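Local atomic coordinates of hypothetical protein TM0486 (Thermotoga maritima, PDB entry 1VK8), a protein that binds thiamin and is probably involved in the cell's response to oxidative conditions. Residues Met13-Ala25 and Ser54-Met66. Numbering follows the deposited sequence.
Sequences MPKVTVSIKVVPA and SNTTVEGEFEEIM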
loop_
_atom_site.group_PDB
_atom_site.type_symbol
_atom_site.label_atom_id
_atom_site.label_comp_id
_atom_site.label_asym_id
_atom_site.label_seq_id
_atom_site.Cartn_x
_atom_site.Cartn_y
_atom_site.Cartn_z
HETATM N N MSE C 13 -21.533 16.606 2.005
HETATM C CA MSE C 13 -22.254 15.469 2.624
HETATM C C MSE C 13 -21.487 14.148 2.406
HETATM O O MSE C 13 -21.292 13.412 3.359
HETATM C CB MSE C 13 -23.709 15.390 2.115
HETATM C CG MSE C 13 -24.593 14.413 2.869
ATOM N N PRO C 14 -21.066 13.824 1.186
ATOM C CA PRO C 14 -20.305 12.572 0.965
ATOM C C PRO C 14 -18.908 12.575 1.630
ATOM O O PRO C 14 -18.113 13.486 1.406
ATOM C CB PRO C 14 -20.153 12.502 -0.566
ATOM C CG PRO C 14 -21.075 13.546 -1.131
ATOM C CD PRO C 14 -21.241 14.586 -0.064
ATOM N N LYS C 15 -18.619 11.540 2.414
ATOM C CA LYS C 15 -17.338 11.368 3.038
ATOM C C LYS C 15 -16.573 10.260 2.341
ATOM O O LYS C 15 -17.138 9.438 1.633
ATOM C CB LYS C 15 -17.514 11.017 4.518
ATOM C CG LYS C 15 -17.948 12.190 5.364
ATOM C CD LYS C 15 -18.362 11.793 6.772
ATOM C CE LYS C 15 -18.553 13.067 7.643
ATOM N NZ LYS C 15 -19.616 12.960 8.720
ATOM N N VAL C 16 -15.269 10.265 2.534
ATOM C CA VAL C 16 -14.425 9.144 2.156
ATOM C C VAL C 16 -13.730 8.667 3.429
ATOM O O VAL C 16 -13.770 9.351 4.427
ATOM C CB VAL C 16 -13.341 9.541 1.097
ATOM C CG1 VAL C 16 -13.979 9.909 -0.228
ATOM C CG2 VAL C 16 -12.447 10.689 1.581
ATOM N N THR C 17 -13.083 7.506 3.370
ATOM C CA THR C 17 -12.126 7.115 4.394
ATOM C C THR C 17 -10.755 7.127 3.757
ATOM O O THR C 17 -10.595 6.787 2.577
ATOM C CB THR C 17 -12.440 5.721 5.031
ATOM O OG1 THR C 17 -12.229 4.667 4.072
ATOM C CG2 THR C 17 -13.889 5.592 5.437
ATOM N N VAL C 18 -9.776 7.548 4.542
ATOM C CA VAL C 18 -8.389 7.649 4.120
ATOM C C VAL C 18 -7.533 7.110 5.246
ATOM O O VAL C 18 -7.519 7.658 6.359
ATOM C CB VAL C 18 -7.982 9.120 3.832
ATOM C CG1 VAL C 18 -6.552 9.208 3.347
ATOM C CG2 VAL C 18 -8.960 9.735 2.778
ATOM N N SER C 19 -6.828 6.024 4.962
ATOM C CA SER C 19 -5.889 5.456 5.896
ATOM C C SER C 19 -4.516 5.955 5.552
ATOM O O SER C 19 -4.114 5.953 4.396
ATOM C CB SER C 19 -5.990 3.931 5.844
ATOM O OG SER C 19 -7.327 3.562 6.161
ATOM N N ILE C 20 -3.806 6.413 6.574
ATOM C CA ILE C 20 -2.559 7.125 6.439
ATOM C C ILE C 20 -1.501 6.321 7.180
ATOM O O ILE C 20 -1.692 5.941 8.347
ATOM C CB ILE C 20 -2.685 8.522 7.070
ATOM C CG1 ILE C 20 -3.768 9.331 6.380
ATOM C CG2 ILE C 20 -1.350 9.271 7.045
ATOM C CD1 ILE C 20 -4.125 10.586 7.109
ATOM N N LYS C 21 -0.378 6.086 6.508
ATOM C CA LYS C 21 0.766 5.402 7.099
ATOM C C LYS C 21 2.005 6.241 6.872
ATOM O O LYS C 21 2.278 6.677 5.759
ATOM C CB LYS C 21 0.964 4.016 6.487
ATOM C CG LYS C 21 2.070 3.198 7.088
ATOM C CD LYS C 21 2.306 1.899 6.344
ATOM C CE LYS C 21 3.187 0.949 7.118
ATOM N NZ LYS C 21 2.394 0.139 8.114
ATOM N N VAL C 22 2.745 6.479 7.952
ATOM C CA VAL C 22 4.021 7.178 7.876
ATOM C C VAL C 22 5.103 6.190 8.245
ATOM O O VAL C 22 5.025 5.529 9.273
ATOM C CB VAL C 22 4.068 8.412 8.780
ATOM C CG1 VAL C 22 5.406 9.118 8.639
ATOM C CG2 VAL C 22 2.894 9.375 8.465
ATOM N N VAL C 23 6.099 6.063 7.376
ATOM C CA VAL C 23 7.261 5.218 7.636
ATOM C C VAL C 23 8.529 6.066 7.493
ATOM O O VAL C 23 9.030 6.258 6.386
ATOM C CB VAL C 23 7.337 3.996 6.692
ATOM C CG1 VAL C 23 8.414 3.015 7.220
ATOM C CG2 VAL C 23 5.963 3.330 6.537
ATOM N N PRO C 24 9.056 6.572 8.603
ATOM C CA PRO C 24 10.237 7.437 8.570
ATOM C C PRO C 24 11.547 6.700 8.385
ATOM O O PRO C 24 11.718 5.604 8.890
ATOM C CB PRO C 24 10.215 8.110 9.952
ATOM C CG PRO C 24 9.502 7.187 10.799
ATOM C CD PRO C 24 8.570 6.390 9.979
ATOM N N ALA C 25 12.474 7.325 7.680
ATOM C CA ALA C 25 13.803 6.748 7.468
ATOM C C ALA C 25 14.654 7.215 8.619
ATOM O O ALA C 25 15.440 8.129 8.489
ATOM C CB ALA C 25 14.404 7.173 6.108
ATOM N N SER C 54 -1.342 -0.643 11.697
ATOM C CA SER C 54 -0.531 -0.356 10.521
ATOM C C SER C 54 -0.738 1.010 9.903
ATOM O O SER C 54 0.041 1.444 9.049
ATOM C CB SER C 54 -0.822 -1.419 9.456
ATOM O OG SER C 54 -2.121 -1.207 8.933
ATOM N N ASN C 55 -1.794 1.684 10.331
ATOM C CA ASN C 55 -2.169 2.972 9.789
ATOM C C ASN C 55 -3.202 3.646 10.679
ATOM O O ASN C 55 -3.679 3.060 11.640
ATOM C CB ASN C 55 -2.697 2.830 8.346
ATOM C CG ASN C 55 -3.753 1.730 8.181
ATOM O OD1 ASN C 55 -4.641 1.578 8.981
ATOM N ND2 ASN C 55 -3.669 1.014 7.077
ATOM N N THR C 56 -3.515 4.891 10.365
ATOM C CA THR C 56 -4.587 5.635 11.020
ATOM C C THR C 56 -5.572 6.046 9.967
ATOM O O THR C 56 -5.177 6.652 8.970
ATOM C CB THR C 56 -4.011 6.869 11.673
ATOM O OG1 THR C 56 -3.123 6.488 12.723
ATOM C CG2 THR C 56 -5.093 7.748 12.337
ATOM N N THR C 57 -6.838 5.695 10.179
ATOM C CA THR C 57 -7.916 5.964 9.237
ATOM C C THR C 57 -8.738 7.145 9.676
ATOM O O THR C 57 -9.215 7.171 10.798
ATOM C CB THR C 57 -8.797 4.740 9.129
ATOM O OG1 THR C 57 -8.011 3.637 8.663
ATOM C CG2 THR C 57 -9.889 4.937 8.067
ATOM N N VAL C 58 -8.874 8.134 8.813
ATOM C CA VAL C 58 -9.786 9.270 9.049
ATOM C C VAL C 58 -11.004 9.155 8.133
ATOM O O VAL C 58 -10.931 8.553 7.065
ATOM C CB VAL C 58 -9.091 10.638 8.860
ATOM C CG1 VAL C 58 -7.831 10.694 9.735
ATOM C CG2 VAL C 58 -8.759 10.888 7.401
ATOM N N GLU C 59 -12.119 9.705 8.579
ATOM C CA GLU C 59 -13.326 9.798 7.793
ATOM C C GLU C 59 -13.656 11.270 7.653
ATOM O O GLU C 59 -13.721 11.991 8.639
ATOM C CB GLU C 59 -14.424 9.085 8.546
ATOM C CG GLU C 59 -15.806 9.190 7.978
ATOM C CD GLU C 59 -16.805 8.548 8.904
ATOM O OE1 GLU C 59 -16.631 7.355 9.181
ATOM O OE2 GLU C 59 -17.742 9.225 9.359
ATOM N N GLY C 60 -13.817 11.739 6.425
ATOM C CA GLY C 60 -14.183 13.121 6.214
ATOM C C GLY C 60 -14.308 13.458 4.760
ATOM O O GLY C 60 -14.320 12.586 3.911
ATOM N N GLU C 61 -14.402 14.752 4.475
ATOM C CA GLU C 61 -14.561 15.217 3.115
ATOM C C GLU C 61 -13.210 15.134 2.413
ATOM O O GLU C 61 -12.188 15.514 2.967
ATOM C CB GLU C 61 -15.161 16.638 3.097
ATOM C CG GLU C 61 -15.548 17.111 1.708
ATOM C CD GLU C 61 -14.403 17.769 0.951
ATOM O OE1 GLU C 61 -13.693 18.608 1.570
ATOM O OE2 GLU C 61 -14.234 17.472 -0.280
ATOM N N PHE C 62 -13.222 14.599 1.202
ATOM C CA PHE C 62 -11.998 14.241 0.462
ATOM C C PHE C 62 -10.989 15.387 0.265
ATOM O O PHE C 62 -9.820 15.253 0.582
ATOM C CB PHE C 62 -12.405 13.638 -0.883
ATOM C CG PHE C 62 -11.257 13.292 -1.761
ATOM C CD1 PHE C 62 -10.326 12.376 -1.378
ATOM C CD2 PHE C 62 -11.121 13.896 -2.987
ATOM C CE1 PHE C 62 -9.249 12.097 -2.192
ATOM C CE2 PHE C 62 -10.067 13.602 -3.782
ATOM C CZ PHE C 62 -9.132 12.714 -3.381
ATOM N N GLU C 63 -11.441 16.519 -0.251
ATOM C CA GLU C 63 -10.520 17.602 -0.560
ATOM C C GLU C 63 -9.953 18.226 0.707
ATOM O O GLU C 63 -8.805 18.613 0.742
ATOM C CB GLU C 63 -11.191 18.645 -1.457
ATOM C CG GLU C 63 -11.553 18.017 -2.795
ATOM C CD GLU C 63 -11.892 18.990 -3.908
ATOM O OE1 GLU C 63 -11.851 20.214 -3.685
ATOM O OE2 GLU C 63 -12.193 18.508 -5.030
ATOM N N GLU C 64 -10.754 18.300 1.758
ATOM C CA GLU C 64 -10.256 18.757 3.042
ATOM C C GLU C 64 -9.158 17.845 3.577
ATOM O O GLU C 64 -8.135 18.324 4.043
ATOM C CB GLU C 64 -11.389 18.818 4.054
ATOM C CG GLU C 64 -10.987 19.530 5.342
ATOM C CD GLU C 64 -12.113 19.623 6.365
ATOM O OE1 GLU C 64 -13.312 19.435 6.013
ATOM O OE2 GLU C 64 -11.775 19.889 7.537
ATOM N N ILE C 65 -9.354 16.533 3.506
ATOM C CA ILE C 65 -8.325 15.570 3.947
ATOM C C ILE C 65 -7.042 15.755 3.108
ATOM O O ILE C 65 -5.939 15.795 3.649
ATOM C CB ILE C 65 -8.844 14.098 3.899
ATOM C CG1 ILE C 65 -9.941 13.832 4.917
ATOM C CG2 ILE C 65 -7.701 13.108 4.183
ATOM C CD1 ILE C 65 -10.789 12.551 4.553
HETATM N N MSE C 66 -7.181 15.909 1.795
HETATM C CA MSE C 66 -5.996 16.106 0.934
HETATM C C MSE C 66 -5.222 17.355 1.370
HETATM O O MSE C 66 -4.015 17.332 1.472
HETATM C CB MSE C 66 -6.386 16.183 -0.543
HETATM C CG MSE C 66 -6.963 14.919 -1.103
HETATM SE SE MSE C 66 -5.775 13.324 -0.792
HETATM C CE MSE C 66 -6.754 12.453 0.635
HETATM O O HOH W 1 -15.838 13.508 0.092
HETATM O O HOH W 2 -17.680 11.540 10.737
#
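V18 reaches tip to tip toward I65, its CG2 3.8 Å from I65 CD1, where the helix beginning at F62 folds back over the antiparallel pair of strands 16-24 and 56-60. The chi1 of -178° leaves V18 CG2 opposite the carbonyl carbon, facing both methyls of I65 from nearly equal distances, and the bent selenomethionine M66 brings its CE to V18 CG2 as well. Beside it, V16 CG2 fills the hollow bounded by the G60 carbonyl, F62 CB and I65 CD1, meeting the F62 ring at its edge, while M66 CG lies over one face of that ring. Six backbone hydrogen bonds join V16, V18 and I20 to G60, V58 and T56; V16 N to G60 O measures 2.9 Å. On the face of T17, S19 and E59, S19 OG and T57 OG1 share a 2.6 Å hydrogen bond in a non-hydrogen-bonded pair, and K15 CD lies across the end of E59, whose OE2 is linked to K15 NZ through a water. E59 OE1 accepts from I98 N. E61 caps the helix, its two carboxylate oxygens taking E63 N and E64 N from above the carboxylate plane. At the far end the K21 chain curls round S54 O, from CG (3.3 Å) to NZ, and its bend at chi4 (84°) sets NZ on a lone pair of that carbonyl at 2.8 Å; NZ also forms a salt bridge with D88 of the second subunit. A methionine in its place would probably leave S54 O and that aspartate without their shared donor. The face of V16, V18 and I20 is thus mainly apolar, packing strand against helix as in a ferredoxin-like alpha/beta sandwich, though T56 OG1 bonds an unknown ligand there; the more polar T17 face joins subunit assembly at K21.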